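Local coordinates for glycerol-3-phosphate dehydrogenase [NAD(+)] (Dunaliella salina, PDB 6IUY), which probably catalyses the NAD-dependent interconversion of sn-glycerol 3-phosphate and dihydroxyacetone phosphate, and carries a second, haloacid dehalogenase-like domain with a bound magnesium ion, at residues Asn307-Ile312 and Val331-Asp336; Thr270-Val275 and Ile325-Asn330. All coordinates share one frame; numbering follows the deposited sequence.

Contact 1: Asn307-Ile312 and Val331-Asp336; sequences NLIEYI and VKATSD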
ATOM      1  N   ASN A 307      20.261   0.583 -41.170  1.00 44.02           N
ATOM      2  CA  ASN A 307      21.435  -0.028 -40.567  1.00 43.99           C
ATOM      3  C   ASN A 307      21.204  -0.505 -39.122  1.00 39.87           C
ATOM      4  O   ASN A 307      21.814  -1.470 -38.660  1.00 43.13           O
ATOM      5  CB  ASN A 307      22.583   0.974 -40.637  1.00 47.47           C
ATOM      6  CG  ASN A 307      22.926   1.358 -42.077  1.00 45.82           C
ATOM      7  OD1 ASN A 307      23.710   0.677 -42.718  1.00 46.63           O
ATOM      8  ND2 ASN A 307      22.332   2.448 -42.581  1.00 41.28           N
ATOM      9  N   LEU A 308      20.292   0.148 -38.426  1.00 40.54           N
ATOM     10  CA  LEU A 308      19.976  -0.221 -37.040  1.00 42.43           C
ATOM     11  C   LEU A 308      19.388  -1.610 -36.972  1.00 40.13           C
ATOM     12  O   LEU A 308      19.844  -2.463 -36.193  1.00 39.03           O
ATOM     13  CB  LEU A 308      18.990   0.769 -36.433  1.00 36.74           C
ATOM     14  CG  LEU A 308      18.566   0.554 -34.983  1.00 42.14           C
ATOM     15  CD1 LEU A 308      19.790   0.397 -34.092  1.00 36.62           C
ATOM     16  CD2 LEU A 308      17.731   1.748 -34.536  1.00 36.42           C
ATOM     17  N   ILE A 309      18.347  -1.808 -37.785  1.00 44.45           N
ATOM     18  CA  ILE A 309      17.619  -3.069 -37.872  1.00 42.08           C
ATOM     19  C   ILE A 309      18.602  -4.182 -38.203  1.00 42.76           C
ATOM     20  O   ILE A 309      18.610  -5.223 -37.542  1.00 42.98           O
ATOM     21  CB  ILE A 309      16.499  -2.975 -38.926  1.00 45.81           C
ATOM     22  CG1 ILE A 309      15.349  -2.114 -38.399  1.00 45.06           C
ATOM     23  CG2 ILE A 309      15.997  -4.347 -39.322  1.00 47.54           C
ATOM     24  CD1 ILE A 309      15.631  -0.602 -38.398  1.00 48.49           C
ATOM     25  N   GLU A 310      19.470  -3.934 -39.187  1.00 42.14           N
ATOM     26  CA  GLU A 310      20.446  -4.931 -39.639  1.00 43.21           C
ATOM     27  C   GLU A 310      21.488  -5.231 -38.574  1.00 39.32           C
ATOM     28  O   GLU A 310      22.001  -6.345 -38.475  1.00 41.56           O
ATOM     29  CB  GLU A 310      21.131  -4.458 -40.928  1.00 45.37           C
ATOM     30  CG  GLU A 310      20.136  -4.161 -42.078  1.00 52.72           C
ATOM     31  CD  GLU A 310      20.795  -3.571 -43.336  1.00 56.92           C
ATOM     32  OE1 GLU A 310      22.032  -3.455 -43.380  1.00 57.80           O
ATOM     33  OE2 GLU A 310      20.065  -3.222 -44.288  1.00 61.74           O
ATOM     34  N   TYR A 311      21.805  -4.234 -37.760  1.00 43.96           N
ATOM     35  CA  TYR A 311      22.774  -4.446 -36.691  1.00 39.34           C
ATOM     36  C   TYR A 311      22.113  -5.349 -35.641  1.00 39.40           C
ATOM     37  O   TYR A 311      22.711  -6.310 -35.152  1.00 40.91           O
ATOM     38  CB  TYR A 311      23.231  -3.102 -36.098  1.00 44.16           C
ATOM     39  CG  TYR A 311      24.275  -3.239 -34.996  1.00 45.21           C
ATOM     40  CD1 TYR A 311      25.635  -3.015 -35.248  1.00 47.44           C
ATOM     41  CD2 TYR A 311      23.903  -3.604 -33.714  1.00 37.88           C
ATOM     42  CE1 TYR A 311      26.581  -3.145 -34.243  1.00 46.37           C
ATOM     43  CE2 TYR A 311      24.832  -3.735 -32.713  1.00 43.73           C
ATOM     44  CZ  TYR A 311      26.168  -3.512 -32.974  1.00 47.97           C
ATOM     45  OH  TYR A 311      27.073  -3.648 -31.940  1.00 51.98           O
ATOM     46  N   ILE A 312      20.851  -5.062 -35.333  1.00 40.29           N
ATOM     47  CA  ILE A 312      20.144  -5.839 -34.318  1.00 37.93           C
ATOM     48  C   ILE A 312      20.050  -7.297 -34.720  1.00 43.26           C
ATOM     49  O   ILE A 312      20.320  -8.173 -33.906  1.00 41.15           O
ATOM     50  CB  ILE A 312      18.750  -5.278 -34.058  1.00 42.02           C
ATOM     51  CG1 ILE A 312      18.875  -3.907 -33.380  1.00 39.55           C
ATOM     52  CG2 ILE A 312      17.949  -6.226 -33.187  1.00 35.19           C
ATOM     53  CD1 ILE A 312      17.618  -3.094 -33.398  1.00 36.92           C
ATOM     54  N   VAL A 331      15.600 -13.298 -31.585  1.00 41.08           N
ATOM     55  CA  VAL A 331      14.904 -12.025 -31.689  1.00 41.04           C
ATOM     56  C   VAL A 331      15.089 -11.495 -33.099  1.00 44.16           C
ATOM     57  O   VAL A 331      16.211 -11.435 -33.587  1.00 45.90           O
ATOM     58  CB  VAL A 331      15.433 -10.998 -30.642  1.00 42.06           C
ATOM     59  CG1 VAL A 331      14.951  -9.587 -30.955  1.00 37.28           C
ATOM     60  CG2 VAL A 331      15.019 -11.411 -29.245  1.00 33.68           C
ATOM     61  N   LYS A 332      14.001 -11.128 -33.765  1.00 40.44           N
ATOM     62  CA  LYS A 332      14.102 -10.727 -35.159  1.00 44.62           C
ATOM     63  C   LYS A 332      13.483  -9.365 -35.343  1.00 40.71           C
ATOM     64  O   LYS A 332      12.297  -9.179 -35.105  1.00 38.29           O
ATOM     65  CB  LYS A 332      13.427 -11.754 -36.082  1.00 50.81           C
ATOM     66  CG  LYS A 332      13.892 -11.673 -37.553  1.00 53.15           C
ATOM     67  CD  LYS A 332      15.434 -11.646 -37.624  1.00 60.41           C
ATOM     68  CE  LYS A 332      16.001 -12.348 -38.853  1.00 62.01           C
ATOM     69  NZ  LYS A 332      16.734 -13.604 -38.486  1.00 71.54           N
ATOM     70  N   ALA A 333      14.298  -8.417 -35.781  1.00 39.12           N
ATOM     71  CA  ALA A 333      13.895  -7.028 -35.875  1.00 39.73           C
ATOM     72  C   ALA A 333      13.419  -6.678 -37.263  1.00 42.87           C
ATOM     73  O   ALA A 333      14.043  -7.068 -38.246  1.00 43.23           O
ATOM     74  CB  ALA A 333      15.066  -6.132 -35.509  1.00 38.63           C
ATOM     75  N   THR A 334      12.360  -5.889 -37.343  1.00 38.97           N
ATOM     76  CA  THR A 334      11.970  -5.310 -38.606  1.00 41.77           C
ATOM     77  C   THR A 334      11.384  -3.929 -38.404  1.00 45.29           C
ATOM     78  O   THR A 334      10.797  -3.638 -37.359  1.00 43.21           O
ATOM     79  CB  THR A 334      10.941  -6.177 -39.345  1.00 49.43           C
ATOM     80  OG1 THR A 334      10.290  -5.370 -40.333  1.00 50.89           O
ATOM     81  CG2 THR A 334       9.890  -6.712 -38.378  1.00 46.50           C
ATOM     82  N   SER A 335      11.521  -3.091 -39.423  1.00 44.04           N
ATOM     83  CA  SER A 335      11.082  -1.705 -39.359  1.00 43.11           C
ATOM     84  C   SER A 335       9.689  -1.516 -39.892  1.00 39.92           C
ATOM     85  O   SER A 335       9.164  -0.406 -39.844  1.00 42.89           O
ATOM     86  CB  SER A 335      12.016  -0.810 -40.156  1.00 47.35           C
ATOM     87  OG  SER A 335      11.837  -1.072 -41.538  1.00 52.82           O
ATOM     88  N   ASP A 336       9.084  -2.571 -40.429  1.00 40.53           N
ATOM     89  CA  ASP A 336       7.725  -2.420 -40.953  1.00 43.30           C
ATOM     90  C   ASP A 336       6.707  -2.867 -39.921  1.00 40.37           C
ATOM     91  O   ASP A 336       6.704  -4.019 -39.510  1.00 39.93           O
ATOM     92  CB  ASP A 336       7.527  -3.213 -42.249  1.00 48.78           C
ATOM     93  CG  ASP A 336       6.278  -2.797 -42.976  1.00 47.17           C
ATOM     94  OD1 ASP A 336       6.371  -1.918 -43.852  1.00 66.81           O
ATOM     95  OD2 ASP A 336       5.195  -3.315 -42.653  1.00 50.73           O
TER
HETATM   96  O   HOH W   1      18.543 -10.321 -32.686  1.00 53.48           O
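In the NAD-binding domain, Ile309 and Ile312 of a beta-alpha-beta unit pack on Ala333 of its second strand and on Ser335 just after it. The helical segment 307-312 and strand 331-334 run antiparallel, at 171°, with their axes 7.6 Å apart at closest approach. Ile312 meets Ala333 through its CG2 branch, 3.7 Å from Ala333 CB. The small alanine is consistent with the close approach of the helix. Ile309 CG2 reaches past its methyl to lie 3.5 Å from Ala333 O. CG1 of Ile309 lies beside the backbone N (chi1 -73°), which leaves CG2 anti to that N and pointed at the strand. The other branch of Ile309 takes a different partner: CG1 and CD1 both rest against Ser335 CB, each at 4.0 Å. The unit is strand 293-297, helix 307-315 and strand 331-334, part of the Rossmann-type fold, and strand 331-334 lies at one end of the sheet. Ile312 also touches Met296 on the neighbouring strand. No direct hydrogen bond crosses the contact. Instead a water donates to Ile312 O, at 3.0 Å, and to Val331 O, at 2.7 Å. The hydroxyl of Ser335 is hydrogen-bonded to Arg306. At the end of the strand, Thr334 OG1 accepts from Asp336 N at 3.0 Å, an ST turn.

Contact 2: Thr270-Val275 and Ile325-Asn330; sequences TAVRMV and IDLGEN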
ATOM      1  N   THR A 270      14.713  -4.724 -23.117  1.00 35.55           N
ATOM      2  CA  THR A 270      15.094  -5.636 -22.045  1.00 36.42           C
ATOM      3  C   THR A 270      13.877  -6.524 -21.830  1.00 35.79           C
ATOM      4  O   THR A 270      14.020  -7.692 -21.522  1.00 35.71           O
ATOM      5  CB  THR A 270      15.595  -4.945 -20.721  1.00 41.58           C
ATOM      6  OG1 THR A 270      14.702  -5.208 -19.626  1.00 41.40           O
ATOM      7  CG2 THR A 270      15.856  -3.458 -20.887  1.00 28.16           C
ATOM      8  N   ALA A 271      12.685  -5.999 -22.096  1.00 32.54           N
ATOM      9  CA  ALA A 271      11.503  -6.830 -22.083  1.00 36.06           C
ATOM     10  C   ALA A 271      11.588  -7.967 -23.137  1.00 44.48           C
ATOM     11  O   ALA A 271      11.409  -9.158 -22.812  1.00 36.70           O
ATOM     12  CB  ALA A 271      10.256  -5.961 -22.304  1.00 35.44           C
ATOM     13  N   VAL A 272      11.864  -7.621 -24.397  1.00 41.03           N
ATOM     14  CA  VAL A 272      11.926  -8.651 -25.449  1.00 37.38           C
ATOM     15  C   VAL A 272      12.998  -9.671 -25.131  1.00 37.19           C
ATOM     16  O   VAL A 272      12.903 -10.828 -25.532  1.00 41.28           O
ATOM     17  CB  VAL A 272      12.190  -8.050 -26.852  1.00 37.15           C
ATOM     18  CG1 VAL A 272      13.670  -7.948 -27.110  1.00 37.72           C
ATOM     19  CG2 VAL A 272      11.556  -8.920 -27.919  1.00 41.19           C
ATOM     20  N   ARG A 273      14.024  -9.255 -24.392  1.00 38.99           N
ATOM     21  CA  ARG A 273      15.108 -10.162 -24.019  1.00 32.65           C
ATOM     22  C   ARG A 273      14.625 -11.243 -23.054  1.00 41.73           C
ATOM     23  O   ARG A 273      15.052 -12.413 -23.135  1.00 36.78           O
ATOM     24  CB  ARG A 273      16.256  -9.381 -23.387  1.00 40.39           C
ATOM     25  CG  ARG A 273      17.338 -10.264 -22.794  1.00 39.88           C
ATOM     26  CD  ARG A 273      18.504  -9.485 -22.207  1.00 34.79           C
ATOM     27  NE  ARG A 273      19.677 -10.363 -22.083  1.00 38.34           N
ATOM     28  CZ  ARG A 273      20.008 -11.037 -20.981  1.00 40.27           C
ATOM     29  NH1 ARG A 273      19.272 -10.931 -19.883  1.00 38.73           N
ATOM     30  NH2 ARG A 273      21.084 -11.815 -20.969  1.00 39.01           N
ATOM     31  N   MET A 274      13.755 -10.844 -22.120  1.00 38.21           N
ATOM     32  CA  MET A 274      13.184 -11.773 -21.148  1.00 43.42           C
ATOM     33  C   MET A 274      12.154 -12.672 -21.817  1.00 38.78           C
ATOM     34  O   MET A 274      12.130 -13.871 -21.606  1.00 42.07           O
ATOM     35  CB  MET A 274      12.528 -11.023 -19.989  1.00 38.57           C
ATOM     36  CG  MET A 274      13.464 -10.081 -19.215  1.00 40.74           C
ATOM     37  SD  MET A 274      12.659  -9.585 -17.660  1.00 38.88           S
ATOM     38  CE  MET A 274      11.550  -8.286 -18.171  1.00 32.77           C
ATOM     39  N   VAL A 275      11.293 -12.052 -22.608  1.00 32.86           N
ATOM     40  CA  VAL A 275      10.290 -12.739 -23.411  1.00 40.42           C
ATOM     41  C   VAL A 275      10.921 -13.749 -24.375  1.00 44.35           C
ATOM     42  O   VAL A 275      10.451 -14.889 -24.527  1.00 43.72           O
ATOM     43  CB  VAL A 275       9.485 -11.697 -24.161  1.00 43.14           C
ATOM     44  CG1 VAL A 275       8.907 -12.241 -25.445  1.00 41.88           C
ATOM     45  CG2 VAL A 275       8.443 -11.102 -23.216  1.00 36.61           C
ATOM     46  N   ILE A 325      24.034  -5.133 -24.205  1.00 39.95           N
ATOM     47  CA  ILE A 325      23.130  -6.202 -23.801  1.00 42.39           C
ATOM     48  C   ILE A 325      22.756  -7.106 -24.986  1.00 43.48           C
ATOM     49  O   ILE A 325      22.308  -6.644 -26.049  1.00 37.85           O
ATOM     50  CB  ILE A 325      21.822  -5.650 -23.167  1.00 43.84           C
ATOM     51  CG1 ILE A 325      22.124  -4.687 -22.015  1.00 41.53           C
ATOM     52  CG2 ILE A 325      20.948  -6.811 -22.660  1.00 40.31           C
ATOM     53  CD1 ILE A 325      22.843  -5.357 -20.848  1.00 44.59           C
ATOM     54  N   ASP A 326      22.958  -8.397 -24.782  1.00 43.92           N
ATOM     55  CA  ASP A 326      22.633  -9.400 -25.774  1.00 46.39           C
ATOM     56  C   ASP A 326      21.152  -9.745 -25.704  1.00 44.00           C
ATOM     57  O   ASP A 326      20.720 -10.402 -24.766  1.00 43.21           O
ATOM     58  CB  ASP A 326      23.487 -10.656 -25.552  1.00 48.12           C
ATOM     59  CG  ASP A 326      23.311 -11.699 -26.664  1.00 54.97           C
ATOM     60  OD1 ASP A 326      24.193 -11.795 -27.557  1.00 60.75           O
ATOM     61  OD2 ASP A 326      22.302 -12.430 -26.644  1.00 52.54           O
ATOM     62  N   LEU A 327      20.367  -9.270 -26.670  1.00 45.03           N
ATOM     63  CA  LEU A 327      19.012  -9.783 -26.845  1.00 45.54           C
ATOM     64  C   LEU A 327      19.323 -11.142 -27.414  1.00 50.20           C
ATOM     65  O   LEU A 327      20.313 -11.264 -28.146  1.00 62.19           O
ATOM     66  CB  LEU A 327      18.173  -8.919 -27.791  1.00 42.34           C
ATOM     67  CG  LEU A 327      18.453  -7.422 -27.695  1.00 43.33           C
ATOM     68  CD1 LEU A 327      17.545  -6.661 -28.614  1.00 41.06           C
ATOM     69  CD2 LEU A 327      18.260  -6.929 -26.267  1.00 43.15           C
ATOM     70  N   GLY A 328      18.576 -12.179 -27.081  1.00 45.34           N
ATOM     71  CA  GLY A 328      19.009 -13.506 -27.531  1.00 43.92           C
ATOM     72  C   GLY A 328      19.137 -13.715 -29.053  1.00 49.11           C
ATOM     73  O   GLY A 328      18.930 -12.807 -29.877  1.00 41.16           O
ATOM     74  N   GLU A 329      19.462 -14.935 -29.446  1.00 49.39           N
ATOM     75  CA  GLU A 329      19.565 -15.228 -30.871  1.00 51.58           C
ATOM     76  C   GLU A 329      18.218 -15.460 -31.559  1.00 50.30           C
ATOM     77  O   GLU A 329      18.177 -15.621 -32.775  1.00 50.47           O
ATOM     78  CB  GLU A 329      20.474 -16.432 -31.083  1.00 54.00           C
ATOM     79  CG  GLU A 329      21.874 -16.188 -30.525  1.00 58.87           C
ATOM     80  CD  GLU A 329      22.807 -17.330 -30.790  1.00 68.50           C
ATOM     81  OE1 GLU A 329      22.465 -18.180 -31.643  1.00 78.03           O
ATOM     82  OE2 GLU A 329      23.878 -17.380 -30.143  1.00 81.71           O
ATOM     83  N   ASN A 330      17.124 -15.468 -30.796  1.00 41.25           N
ATOM     84  CA  ASN A 330      15.808 -15.707 -31.383  1.00 37.39           C
ATOM     85  C   ASN A 330      14.949 -14.451 -31.470  1.00 42.06           C
ATOM     86  O   ASN A 330      13.723 -14.522 -31.464  1.00 44.77           O
ATOM     87  CB  ASN A 330      15.061 -16.813 -30.609  1.00 42.01           C
ATOM     88  CG  ASN A 330      14.940 -16.537 -29.102  1.00 45.12           C
ATOM     89  OD1 ASN A 330      15.911 -16.201 -28.427  1.00 42.16           O
ATOM     90  ND2 ASN A 330      13.741 -16.714 -28.574  1.00 39.98           N
TER
HETATM   91  O   HOH W   2      16.863 -13.617 -24.714  1.00 43.13           O
HETATM   92  O   HOH W   3      21.921 -13.380 -23.639  1.00 63.54           O
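Arg273 NE donates to Asp326 O at 2.9 Å, the direct hydrogen bond between helix 266-282 and the loop 325-330. The N-H...O angle is 156°. The acceptor lies almost in the guanidinium plane, at its edge, but the donor is tilted 33° from the carbonyl plane of Asp326. CG of Arg273 is anti to its backbone N (chi1 172°), and the chain stays extended as far as NE, which carries the guanidinium out to the loop. On the way, Arg273 CD passes 3.7 Å from Ile325 CG2, the two side chains crossing at about a right angle. A water accepts from Arg273 NH2 and donates to Asp326 OD2, linking the charged groups without direct contact. Arg273 NH1 forms a salt bridge with Glu419, so the guanidinium is held from several sides. A leucine in place of Arg273 would probably leave Asp326 O without this donor and Glu419 without its salt-bridge mate. A second water donates to Arg273 O at 2.7 Å and accepts weakly from Gly328 N. On the inner side, Val272 CG1 meets Leu327 CD1 at 4.4 Å, and Leu327 also touches Met296 of strand 293-297. Helix 266-282 begins within a Gly263-Gly265-Ala268 pattern, consistent with the GxGxxA strand-turn-helix of a Rossmann-type dinucleotide-binding fold.

In the fold
From the N terminus, the chain first passes through the haloacid dehalogenase-like region and then enters the NAD-binding region. Helix 266-282 gives the first segment of contact 2. Strand 293-297 follows, and helix 307-315 gives the first segment of contact 1. The loop 325-330 returns to helix 266-282, so contact 2 closes a loop of 49 residues. Strand 331-334 begins directly after it and closes contact 1 across 18 residues. The segments alternate, so the two contacts cross. Their centres lie 13 Å apart, and Val331 CG2 touches Val272 CG1 at 4.3 Å. Together they tie two helices to the connection and strand at one end of the sheet.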